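Side-chain contacts in putative uncharacterized protein (Pseudomonas phage 201phi2-1, PDB 3R4V), which is of unknown function but belongs to the phage tubulin-like proteins and carries guanosine-5'-diphosphate in its N-terminal part: residues A81-V86 / L177-N182; G184-H189 / S228-Y233; V191-W194 / D199-N202; H212-T215 / D219-N222; V240-P245 / Q264-I269. One frame throughout, in Å; residues are numbered along the deposited sequence. Where two conformers were deposited one is given.

Interaction 1: residues A81-V86 / L177-N182; sequences ADFYIV and LLVNQN
In this tubulin-like fold, F83 and V179 meet where the loop leading into strand 84-89 faces the end of helix 161-178. By its place between the nucleotide-holding half and the C-terminal half, this helix probably corresponds to the central core helix of tubulins. V179 is the first residue to leave helical backbone angles, and one of its methyls, CG1, is set squarely over a face of the F83 ring. It lies 3.7 Å from the ring centroid and only 10° off the ring normal, a well-centred CH-pi contact. CG2 sits farther out, 4.1 Å from F83 CD2. The ring reaches this place because F83 holds CG anti to its backbone N (chi1 -165°), which throws the phenyl group across the gap toward the helix end. V191 of helix 188-195 packs on both F83 and V179, and V175 also touches F83, so the apolar pair is built into a junction of two helices and the sheet. The polar half of the contact lies at the partly exposed margin. Beyond the helix the chain turns, N182 N bonding back to N180 OD1 in an Asx turn, and Q181 takes up a left-handed backbone conformation. Its extended side chain, crossing that of D82 at about a right angle, carries the amide to the carboxylate, whose plane is turned 36° from that of the amide. The bond runs from Q181 NE2 to D82 OD2, 2.9 Å, and enters on the anti side of the carboxylate oxygen.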
# COMPACT_ATOMS: atom_id res chain seq x y z
N ALA A 81 -11.11 9.39 11.47
CA ALA A 81 -11.32 8.01 11.89
C ALA A 81 -10.27 7.56 12.89
O ALA A 81 -9.18 8.13 12.96
CB ALA A 81 -11.34 7.09 10.68
N ASP A 82 -10.61 6.53 13.66
CA ASP A 82 -9.68 5.96 14.62
C ASP A 82 -8.55 5.16 13.97
O ASP A 82 -7.51 4.92 14.58
CB ASP A 82 -10.43 5.07 15.62
CG ASP A 82 -11.29 5.87 16.59
OD1 ASP A 82 -10.93 7.04 16.87
OD2 ASP A 82 -12.31 5.33 17.07
N PHE A 83 -8.77 4.73 12.73
CA PHE A 83 -7.75 3.98 12.00
C PHE A 83 -7.99 4.15 10.52
O PHE A 83 -9.13 4.34 10.09
CB PHE A 83 -7.81 2.50 12.40
CG PHE A 83 -6.60 1.69 12.00
CD1 PHE A 83 -5.49 1.62 12.83
CD2 PHE A 83 -6.59 1.00 10.81
CE1 PHE A 83 -4.38 0.86 12.46
CE2 PHE A 83 -5.48 0.25 10.43
CZ PHE A 83 -4.37 0.17 11.27
N TYR A 84 -6.93 4.11 9.71
CA TYR A 84 -7.11 4.17 8.26
C TYR A 84 -6.37 3.04 7.57
O TYR A 84 -5.36 2.55 8.05
CB TYR A 84 -6.59 5.50 7.68
CG TYR A 84 -7.15 6.76 8.33
CD1 TYR A 84 -8.13 7.53 7.69
CD2 TYR A 84 -6.69 7.18 9.57
CE1 TYR A 84 -8.63 8.70 8.29
CE2 TYR A 84 -7.19 8.33 10.16
CZ TYR A 84 -8.16 9.08 9.52
OH TYR A 84 -8.63 10.22 10.12
N ILE A 85 -6.87 2.64 6.42
CA ILE A 85 -6.15 1.69 5.58
C ILE A 85 -6.00 2.35 4.21
O ILE A 85 -6.98 2.85 3.66
CB ILE A 85 -6.94 0.39 5.44
CG1 ILE A 85 -7.14 -0.24 6.83
CG2 ILE A 85 -6.24 -0.58 4.47
CD1 ILE A 85 -8.11 -1.41 6.87
N VAL A 86 -4.79 2.37 3.67
CA VAL A 86 -4.54 2.97 2.36
C VAL A 86 -4.05 1.91 1.37
O VAL A 86 -3.25 1.06 1.73
CB VAL A 86 -3.47 4.03 2.44
CG1 VAL A 86 -3.44 4.84 1.14
CG2 VAL A 86 -3.72 4.94 3.64
N LEU A 177 -11.12 -6.21 10.82
CA LEU A 177 -11.51 -7.00 12.00
C LEU A 177 -10.68 -6.57 13.21
O LEU A 177 -11.23 -6.29 14.29
CB LEU A 177 -11.29 -8.49 11.72
CG LEU A 177 -11.35 -9.42 12.92
CD1 LEU A 177 -12.77 -9.47 13.45
CD2 LEU A 177 -10.85 -10.81 12.53
N LEU A 178 -9.37 -6.52 13.03
CA LEU A 178 -8.45 -6.10 14.09
C LEU A 178 -8.91 -4.82 14.77
O LEU A 178 -8.91 -4.74 16.01
CB LEU A 178 -7.03 -5.91 13.53
CG LEU A 178 -6.00 -5.29 14.48
CD1 LEU A 178 -5.77 -6.21 15.68
CD2 LEU A 178 -4.66 -4.99 13.77
N VAL A 179 -9.29 -3.82 13.98
CA VAL A 179 -9.59 -2.48 14.50
C VAL A 179 -11.10 -2.25 14.74
O VAL A 179 -11.54 -1.11 14.87
CB VAL A 179 -8.95 -1.37 13.62
CG1 VAL A 179 -7.46 -1.66 13.45
CG2 VAL A 179 -9.61 -1.32 12.25
N ASN A 180 -11.88 -3.33 14.82
CA ASN A 180 -13.32 -3.20 15.04
C ASN A 180 -13.76 -2.89 16.49
O ASN A 180 -14.94 -2.74 16.77
CB ASN A 180 -14.08 -4.42 14.48
CG ASN A 180 -14.13 -5.61 15.45
OD1 ASN A 180 -13.59 -5.57 16.56
ND2 ASN A 180 -14.80 -6.68 15.03
N GLN A 181 -12.78 -2.79 17.39
CA GLN A 181 -12.98 -2.30 18.76
C GLN A 181 -13.87 -3.20 19.61
O GLN A 181 -14.38 -2.78 20.65
CB GLN A 181 -13.52 -0.86 18.74
CG GLN A 181 -12.59 0.13 18.02
CD GLN A 181 -13.06 1.58 18.09
OE1 GLN A 181 -13.87 1.94 18.94
NE2 GLN A 181 -12.56 2.41 17.18
N ASN A 182 -14.02 -4.45 19.17
CA ASN A 182 -14.92 -5.39 19.84
C ASN A 182 -14.18 -6.53 20.54
O ASN A 182 -14.79 -7.51 20.99
CB ASN A 182 -15.93 -5.93 18.82
CG ASN A 182 -16.96 -6.86 19.45
OD1 ASN A 182 -17.70 -6.46 20.35
ND2 ASN A 182 -17.02 -8.10 18.97

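Interaction 2: residues G184-H189 / S228-Y233; sequences GRLDVH and SQLSLY
L230 and L232, two residues of strand 228-233 with S231 between them, receive the single side chain of L186, which comes down from the loop before helix 188-195. The strand opens with S228, whose OG is hydrogen-bonded to W194 O and so ties this end of the strand to the end of that helix. L230 follows and makes the closest approach: its CD2 methyl lies 3.6 Å from L186 CD1 and 3.9 Å from L186 CD2, filling the fork between the two branches. S231 turns to the other side of the sheet. At L232 the CB itself is not aimed at L186, but with CG beside the backbone N (chi1 -63°) the CD2 methyl swings in and comes to 4.1 Å from L186 CD2. L186 thus uses both branches, CD1 against L230 alone and CD2 against both strand residues, and it meets L232 at about a right angle. No polar group enters the contact; it is pure van der Waals packing of methyl on methyl. L178, near the end of helix 161-178, touches all three leucines and extends the apolar cluster toward the other half of the molecule. This is helix-on-sheet packing in the C-terminal domain of a tubulin-like protein, where helix 161-178 and the loop before helix 188-195 lie on one sheet face.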
# COMPACT_ATOMS: atom_id res chain seq x y z
N GLY A 184 -11.74 -8.23 23.53
CA GLY A 184 -11.36 -8.08 24.92
C GLY A 184 -9.90 -7.67 25.04
O GLY A 184 -9.05 -8.15 24.29
N ARG A 185 -9.63 -6.77 25.99
CA ARG A 185 -8.26 -6.34 26.30
C ARG A 185 -7.64 -5.36 25.30
O ARG A 185 -6.58 -4.80 25.56
CB ARG A 185 -7.35 -7.55 26.50
CG ARG A 185 -7.68 -8.35 27.76
CD ARG A 185 -7.19 -9.78 27.69
NE ARG A 185 -5.74 -9.88 27.56
CZ ARG A 185 -5.08 -11.03 27.50
NH1 ARG A 185 -5.75 -12.18 27.56
NH2 ARG A 185 -3.76 -11.03 27.38
N LEU A 186 -8.29 -5.16 24.16
CA LEU A 186 -7.69 -4.35 23.09
C LEU A 186 -8.36 -2.99 22.90
O LEU A 186 -9.54 -2.89 22.53
CB LEU A 186 -7.68 -5.13 21.77
CG LEU A 186 -6.78 -4.54 20.69
CD1 LEU A 186 -5.31 -4.73 21.07
CD2 LEU A 186 -7.07 -5.16 19.34
N ASP A 187 -7.55 -1.95 23.12
CA ASP A 187 -7.96 -0.55 23.13
C ASP A 187 -7.70 0.11 21.77
O ASP A 187 -6.94 -0.41 20.95
CB ASP A 187 -7.09 0.16 24.17
CG ASP A 187 -7.85 1.19 24.94
OD1 ASP A 187 -8.70 1.88 24.35
OD2 ASP A 187 -7.59 1.32 26.16
N VAL A 188 -8.30 1.27 21.54
CA VAL A 188 -7.91 2.08 20.40
C VAL A 188 -6.48 2.57 20.60
O VAL A 188 -5.72 2.72 19.65
CB VAL A 188 -8.83 3.30 20.20
CG1 VAL A 188 -8.25 4.21 19.12
CG2 VAL A 188 -10.22 2.86 19.82
N HIS A 189 -6.13 2.81 21.86
CA HIS A 189 -4.79 3.26 22.19
C HIS A 189 -3.76 2.15 22.01
O HIS A 189 -2.61 2.42 21.66
CB HIS A 189 -4.75 3.83 23.61
CG HIS A 189 -5.67 4.99 23.81
ND1 HIS A 189 -6.83 4.89 24.55
CD2 HIS A 189 -5.62 6.26 23.34
CE1 HIS A 189 -7.45 6.06 24.54
NE2 HIS A 189 -6.74 6.91 23.81
N SER A 228 7.09 -4.72 16.48
CA SER A 228 5.85 -4.44 17.18
C SER A 228 4.79 -5.45 16.74
O SER A 228 4.56 -5.64 15.55
CB SER A 228 5.41 -3.00 16.85
OG SER A 228 4.26 -2.61 17.57
N GLN A 229 4.12 -6.07 17.71
CA GLN A 229 3.33 -7.26 17.44
C GLN A 229 1.95 -7.12 18.07
O GLN A 229 1.84 -6.69 19.22
CB GLN A 229 4.06 -8.43 18.10
CG GLN A 229 3.79 -9.82 17.57
CD GLN A 229 4.87 -10.77 18.06
OE1 GLN A 229 5.99 -10.78 17.53
NE2 GLN A 229 4.57 -11.52 19.11
N LEU A 230 0.91 -7.48 17.33
CA LEU A 230 -0.44 -7.55 17.90
C LEU A 230 -1.02 -8.93 17.56
O LEU A 230 -1.01 -9.32 16.41
CB LEU A 230 -1.30 -6.46 17.29
CG LEU A 230 -2.23 -5.67 18.21
CD1 LEU A 230 -2.49 -4.29 17.64
CD2 LEU A 230 -3.52 -6.44 18.42
N SER A 231 -1.49 -9.66 18.58
CA SER A 231 -2.07 -10.98 18.36
C SER A 231 -3.54 -11.03 18.77
O SER A 231 -3.90 -10.52 19.83
CB SER A 231 -1.29 -12.05 19.14
OG SER A 231 0.04 -12.16 18.63
N LEU A 232 -4.38 -11.63 17.92
CA LEU A 232 -5.77 -11.89 18.27
C LEU A 232 -5.99 -13.38 18.46
O LEU A 232 -5.53 -14.18 17.65
CB LEU A 232 -6.70 -11.37 17.18
CG LEU A 232 -6.68 -9.86 16.94
CD1 LEU A 232 -7.63 -9.48 15.82
CD2 LEU A 232 -7.02 -9.11 18.23
N TYR A 233 -6.70 -13.76 19.52
CA TYR A 233 -6.99 -15.16 19.77
C TYR A 233 -8.48 -15.36 20.03
O TYR A 233 -9.08 -14.61 20.79
CB TYR A 233 -6.23 -15.67 21.00
CG TYR A 233 -4.72 -15.76 20.87
CD1 TYR A 233 -4.12 -16.87 20.29
CD2 TYR A 233 -3.90 -14.75 21.35
CE1 TYR A 233 -2.75 -16.97 20.18
CE2 TYR A 233 -2.52 -14.84 21.25
CZ TYR A 233 -1.95 -15.96 20.67
OH TYR A 233 -0.58 -16.07 20.56

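Interaction 3: residues V191-W194 / D199-N202; sequences VANW and DKHN
N193 and K200 bury most of the surface here, with D199 joining them through water. N193 belongs to helix 188-195, and the two others to the loop that leads from it toward strand 208-214. Stretched out beyond CG, the lysine chain passes over one face of the N193 amide, crossing the asparagine side chain at about a right angle. Its path runs from the oxygen side to the nitrogen side: K200 CD is 3.5 Å and CE 3.3 Å from N193 OD1, while NZ ends 3.3 Å from N193 ND2. Both of those nitrogens are donors, so the last pair is proximity and not a bond. Two waters do the bonding. Water 1 donates to N193 OD1 (3.1 Å) and accepts from the backbone N of K200 (2.9 Å). Water 2 also donates to N193 OD1 and gives its other hydrogen to D199 OD2 (2.7 Å), an oxygen that has a salt bridge to R196 NE as well. A single amide oxygen therefore gathers two water bridges, one to loop backbone and one to a loop carboxylate. N193 also touches Y247 of strand 247-252. The chemistry implies a solvent-mediated link between helix and loop: water satisfies the asparagine oxygen, and the polarised CE methylene of K200 against that oxygen is probably mildly favourable, although no direct hydrogen bond joins the two segments.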
# COMPACT_ATOMS: atom_id res chain seq x y z
N VAL A 191 -3.94 -0.21 19.67
CA VAL A 191 -3.70 -0.23 18.23
C VAL A 191 -2.80 0.93 17.80
O VAL A 191 -1.85 0.73 17.05
CB VAL A 191 -5.02 -0.21 17.43
CG1 VAL A 191 -4.75 -0.01 15.94
CG2 VAL A 191 -5.80 -1.50 17.68
N ALA A 192 -3.09 2.13 18.30
CA ALA A 192 -2.30 3.31 17.95
C ALA A 192 -0.84 3.10 18.32
O ALA A 192 0.06 3.37 17.51
CB ALA A 192 -2.85 4.58 18.64
N ASN A 193 -0.59 2.61 19.52
CA ASN A 193 0.79 2.42 19.97
C ASN A 193 1.51 1.23 19.34
O ASN A 193 2.74 1.13 19.42
CB ASN A 193 0.87 2.38 21.49
CG ASN A 193 0.65 3.75 22.10
OD1 ASN A 193 1.30 4.72 21.73
ND2 ASN A 193 -0.31 3.83 23.01
N TRP A 194 0.74 0.33 18.72
CA TRP A 194 1.32 -0.75 17.95
C TRP A 194 1.90 -0.20 16.66
O TRP A 194 3.05 -0.50 16.32
CB TRP A 194 0.25 -1.80 17.63
CG TRP A 194 0.57 -2.74 16.49
CD1 TRP A 194 1.55 -3.68 16.45
CD2 TRP A 194 -0.13 -2.84 15.25
NE1 TRP A 194 1.51 -4.36 15.25
CE2 TRP A 194 0.49 -3.85 14.49
CE3 TRP A 194 -1.22 -2.15 14.69
CZ2 TRP A 194 0.06 -4.21 13.21
CZ3 TRP A 194 -1.65 -2.50 13.42
CH2 TRP A 194 -1.01 -3.52 12.69
N ASP A 199 6.24 6.66 18.85
CA ASP A 199 5.69 7.69 19.73
C ASP A 199 6.19 7.49 21.17
O ASP A 199 6.56 8.45 21.84
CB ASP A 199 4.16 7.68 19.71
CG ASP A 199 3.58 8.48 18.56
OD1 ASP A 199 4.37 8.97 17.72
OD2 ASP A 199 2.34 8.61 18.49
N LYS A 200 6.19 6.24 21.62
CA LYS A 200 6.62 5.92 22.98
C LYS A 200 8.02 5.30 23.05
O LYS A 200 8.65 5.29 24.10
CB LYS A 200 5.60 5.01 23.67
CG LYS A 200 4.22 5.62 23.76
CD LYS A 200 3.29 4.78 24.62
CE LYS A 200 1.99 5.52 24.90
NZ LYS A 200 1.09 4.75 25.81
N HIS A 201 8.48 4.76 21.92
CA HIS A 201 9.83 4.21 21.83
C HIS A 201 10.68 5.13 20.98
O HIS A 201 10.97 4.85 19.81
CB HIS A 201 9.80 2.78 21.26
CG HIS A 201 9.05 1.82 22.13
ND1 HIS A 201 9.63 1.17 23.19
CD2 HIS A 201 7.76 1.40 22.09
CE1 HIS A 201 8.74 0.39 23.78
NE2 HIS A 201 7.59 0.51 23.13
N ASN A 202 11.08 6.24 21.59
CA ASN A 202 11.77 7.34 20.92
C ASN A 202 13.17 7.00 20.42
O ASN A 202 13.74 7.74 19.62
CB ASN A 202 11.85 8.54 21.86
CG ASN A 202 12.37 8.17 23.23
OD1 ASN A 202 13.58 8.11 23.45
ND2 ASN A 202 11.46 7.93 24.16
O HOH W 1 4.15 4.45 20.65
O HOH W 2 0.63 6.96 19.75

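Interaction 4: residues H212-T215 / D219-N222; sequences HIET and DAEN
E214 leans from the end of strand 208-214 onto D219 and A220 of the short helix 217-221. Its CB starts the contact 3.9 Å from D219 CB and 4.2 Å from A220 CB. CG goes on over the helix backbone, 4.0 Å from A220 N, held beside E214's own N by a chi1 of -51°. The chain then bends at chi2 (-63°), folding the carboxylate back over the aspartate instead of letting it run past the helix. This is a tight strand-turn-helix connection within the C-terminal half of the tubulin-like fold: the strand pairs antiparallel with 264-270, E214 bonding through its backbone to H266, and A220 rests its methyl on that neighbouring strand. From the bend, CD lies over D219 CB, and OE1 comes to 3.4 Å from the same CB. The two carboxylates, their planes 57° apart, do not touch; OE1 and D219 OD2 stand 4.3 Å from each other. Water 3 sits between them and uses both of its hydrogens, one for E214 OE1 (2.8 Å) and one for D219 OD2 (2.9 Å), which would ease the like-charge repulsion. As acceptor it takes the backbone N-H of T215 (2.9 Å). D219 OD2 is hydrogen-bonded as well to T216 OG1, in the turn between strand and helix.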
# COMPACT_ATOMS: atom_id res chain seq x y z
N HIS A 212 3.18 -7.85 8.51
CA HIS A 212 3.02 -9.27 8.16
C HIS A 212 1.79 -9.75 8.88
O HIS A 212 1.65 -9.52 10.08
CB HIS A 212 4.23 -10.08 8.64
CG HIS A 212 5.53 -9.60 8.07
ND1 HIS A 212 6.10 -10.16 6.95
CD2 HIS A 212 6.36 -8.62 8.47
CE1 HIS A 212 7.24 -9.55 6.69
NE2 HIS A 212 7.42 -8.60 7.60
N ILE A 213 0.90 -10.42 8.15
CA ILE A 213 -0.37 -10.85 8.74
C ILE A 213 -0.42 -12.37 8.67
O ILE A 213 -0.56 -12.95 7.59
CB ILE A 213 -1.59 -10.23 7.99
CG1 ILE A 213 -1.52 -8.69 8.03
CG2 ILE A 213 -2.89 -10.74 8.61
CD1 ILE A 213 -2.49 -8.02 7.07
N GLU A 214 -0.29 -13.02 9.82
CA GLU A 214 -0.09 -14.46 9.84
C GLU A 214 -1.18 -15.10 10.68
O GLU A 214 -1.70 -14.48 11.60
CB GLU A 214 1.27 -14.81 10.45
CG GLU A 214 2.43 -14.05 9.83
CD GLU A 214 2.63 -14.38 8.38
OE1 GLU A 214 2.15 -15.45 7.93
OE2 GLU A 214 3.24 -13.55 7.67
N THR A 215 -1.51 -16.35 10.37
CA THR A 215 -2.55 -17.05 11.10
C THR A 215 -2.05 -18.21 11.94
O THR A 215 -2.85 -19.01 12.43
CB THR A 215 -3.65 -17.55 10.15
OG1 THR A 215 -3.05 -18.37 9.14
CG2 THR A 215 -4.35 -16.38 9.51
N ASP A 219 4.45 -19.11 11.82
CA ASP A 219 4.68 -18.12 10.77
C ASP A 219 5.02 -16.76 11.37
O ASP A 219 5.86 -16.03 10.84
CB ASP A 219 3.43 -17.97 9.88
CG ASP A 219 3.15 -19.21 9.03
OD1 ASP A 219 4.12 -19.77 8.47
OD2 ASP A 219 1.97 -19.61 8.91
N ALA A 220 4.33 -16.40 12.45
CA ALA A 220 4.55 -15.09 13.06
C ALA A 220 5.93 -15.03 13.71
O ALA A 220 6.61 -14.00 13.62
CB ALA A 220 3.45 -14.77 14.07
N GLU A 221 6.34 -16.12 14.35
CA GLU A 221 7.66 -16.22 14.98
C GLU A 221 8.77 -16.14 13.95
O GLU A 221 9.89 -15.76 14.27
CB GLU A 221 7.85 -17.54 15.73
CG GLU A 221 7.01 -17.73 16.95
CD GLU A 221 7.33 -19.04 17.66
OE1 GLU A 221 7.44 -20.08 16.97
OE2 GLU A 221 7.48 -19.02 18.90
N ASN A 222 8.47 -16.52 12.72
CA ASN A 222 9.48 -16.49 11.68
C ASN A 222 9.68 -15.12 11.02
O ASN A 222 10.53 -14.97 10.15
CB ASN A 222 9.21 -17.58 10.64
CG ASN A 222 9.22 -18.98 11.24
OD1 ASN A 222 9.84 -19.23 12.28
ND2 ASN A 222 8.53 -19.91 10.58
O HOH W 3 0.22 -17.42 8.36

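Interaction 5: residues V240-P245 / Q264-I269; sequences VAFGTP and QIHFVI
A histidine ring, H266, offers its face to the edge of F242, a T-shaped pair buried against the sheet of the tubulin-like C-terminal domain. The strand bearing H266, 264-270, lies between strands 208-214 and 228-233, and F242 comes from the loop that follows 228-233. The planes stand at 77°, with centroids 5.0 Å apart. F242 CZ is poised 3.4 Å above the imidazole plane, displaced toward the rim at H266 ND1, while CE2 is 3.5 Å from H266 CE1. F242 gets there with CG between its backbone N and carbonyl carbon (chi1 63°), just after the inverse gamma turn centred on A241. A220 of helix 217-221 touches both rings, and Y233 also packs on F242. The imidazole is held from turning by a bond at each nitrogen: ND1 pairs with S231 OG on the adjacent strand, and NE2 accepts from a residue of its own strand. That pattern is consistent with a proton on ND1. The donor is the amide of Q264, whose NE2 lies 2.8 Å from H266 NE2 and nearly in the ring plane.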
# COMPACT_ATOMS: atom_id res chain seq x y z
N VAL A 240 0.20 -17.48 23.65
CA VAL A 240 1.59 -17.72 23.98
C VAL A 240 2.42 -16.48 23.66
O VAL A 240 2.41 -15.98 22.54
CB VAL A 240 2.17 -18.91 23.20
CG1 VAL A 240 3.68 -18.96 23.34
CG2 VAL A 240 1.53 -20.21 23.67
N ALA A 241 3.13 -15.97 24.67
CA ALA A 241 3.94 -14.77 24.49
C ALA A 241 5.24 -15.12 23.77
O ALA A 241 6.28 -15.27 24.40
CB ALA A 241 4.24 -14.12 25.83
N PHE A 242 5.17 -15.26 22.45
CA PHE A 242 6.31 -15.69 21.66
C PHE A 242 7.03 -14.51 21.02
O PHE A 242 6.55 -13.38 21.05
CB PHE A 242 5.85 -16.65 20.57
CG PHE A 242 4.91 -16.02 19.58
CD1 PHE A 242 5.40 -15.28 18.52
CD2 PHE A 242 3.54 -16.16 19.71
CE1 PHE A 242 4.55 -14.70 17.61
CE2 PHE A 242 2.68 -15.58 18.81
CZ PHE A 242 3.18 -14.85 17.75
N GLY A 243 8.19 -14.79 20.42
CA GLY A 243 8.94 -13.77 19.71
C GLY A 243 9.71 -12.82 20.61
O GLY A 243 9.66 -12.94 21.84
N THR A 244 10.40 -11.86 19.99
CA THR A 244 11.19 -10.85 20.69
C THR A 244 10.86 -9.40 20.29
O THR A 244 11.75 -8.55 20.21
CB THR A 244 12.69 -11.07 20.45
OG1 THR A 244 12.91 -11.42 19.08
CG2 THR A 244 13.22 -12.19 21.34
N PRO A 245 9.58 -9.10 20.03
CA PRO A 245 9.29 -7.71 19.64
C PRO A 245 9.50 -6.75 20.81
O PRO A 245 9.50 -7.17 21.97
CB PRO A 245 7.81 -7.76 19.28
CG PRO A 245 7.27 -8.86 20.12
CD PRO A 245 8.35 -9.89 20.18
N GLN A 264 -6.70 -17.57 15.22
CA GLN A 264 -5.72 -16.62 15.72
C GLN A 264 -5.11 -15.87 14.55
O GLN A 264 -4.93 -16.44 13.46
CB GLN A 264 -4.65 -17.29 16.57
CG GLN A 264 -3.73 -18.23 15.82
CD GLN A 264 -2.81 -19.00 16.75
OE1 GLN A 264 -3.26 -19.90 17.47
NE2 GLN A 264 -1.54 -18.65 16.76
N ILE A 265 -4.82 -14.59 14.76
CA ILE A 265 -4.25 -13.74 13.71
C ILE A 265 -3.18 -12.89 14.37
O ILE A 265 -3.44 -12.30 15.43
CB ILE A 265 -5.31 -12.81 13.05
CG1 ILE A 265 -6.59 -13.58 12.70
CG2 ILE A 265 -4.73 -12.12 11.80
CD1 ILE A 265 -7.75 -12.71 12.28
N HIS A 266 -1.99 -12.84 13.78
CA HIS A 266 -0.88 -12.05 14.30
C HIS A 266 -0.48 -11.00 13.30
O HIS A 266 -0.25 -11.31 12.14
CB HIS A 266 0.32 -12.96 14.59
CG HIS A 266 -0.02 -14.15 15.43
ND1 HIS A 266 -0.09 -14.09 16.81
CD2 HIS A 266 -0.35 -15.42 15.09
CE1 HIS A 266 -0.44 -15.27 17.28
NE2 HIS A 266 -0.60 -16.10 16.26
N PHE A 267 -0.38 -9.76 13.77
CA PHE A 267 -0.04 -8.63 12.91
C PHE A 267 1.33 -8.17 13.37
O PHE A 267 1.46 -7.54 14.42
CB PHE A 267 -1.08 -7.53 13.10
CG PHE A 267 -2.49 -7.97 12.79
CD1 PHE A 267 -3.25 -8.64 13.74
CD2 PHE A 267 -3.06 -7.72 11.55
CE1 PHE A 267 -4.55 -9.04 13.45
CE2 PHE A 267 -4.35 -8.12 11.26
CZ PHE A 267 -5.10 -8.78 12.21
N VAL A 268 2.36 -8.52 12.61
CA VAL A 268 3.73 -8.29 13.05
C VAL A 268 4.39 -7.25 12.17
O VAL A 268 4.37 -7.36 10.95
CB VAL A 268 4.55 -9.57 12.98
CG1 VAL A 268 5.89 -9.37 13.70
CG2 VAL A 268 3.75 -10.73 13.61
N ILE A 269 4.94 -6.22 12.80
CA ILE A 269 5.62 -5.15 12.06
C ILE A 269 7.14 -5.34 12.22
O ILE A 269 7.62 -5.48 13.34
CB ILE A 269 5.20 -3.75 12.58
CG1 ILE A 269 3.69 -3.56 12.41
CG2 ILE A 269 5.99 -2.63 11.89
CD1 ILE A 269 3.14 -2.28 13.01

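Interactions 2 and 5 are buried, interactions 1 and 4 partly buried, and interaction 3 lies at the surface. Chemistry follows place: methyls alone in 2, an aromatic pair in 5, methyl on ring beside a direct amide-carboxylate bond in 1, and water bridges in 3 and 4. Helix 188-195 serves both 2 and 3, with 3 nested inside the loop that 2 closes. Interactions 4 and 5, their centres about 7 Å apart, use adjacent strands of one sheet, and 2 and 5 do the same. L177, in the helix of interaction 1, packs on I265 and so links 1 with 5, while W194 against I269 brings 3 to the same strand.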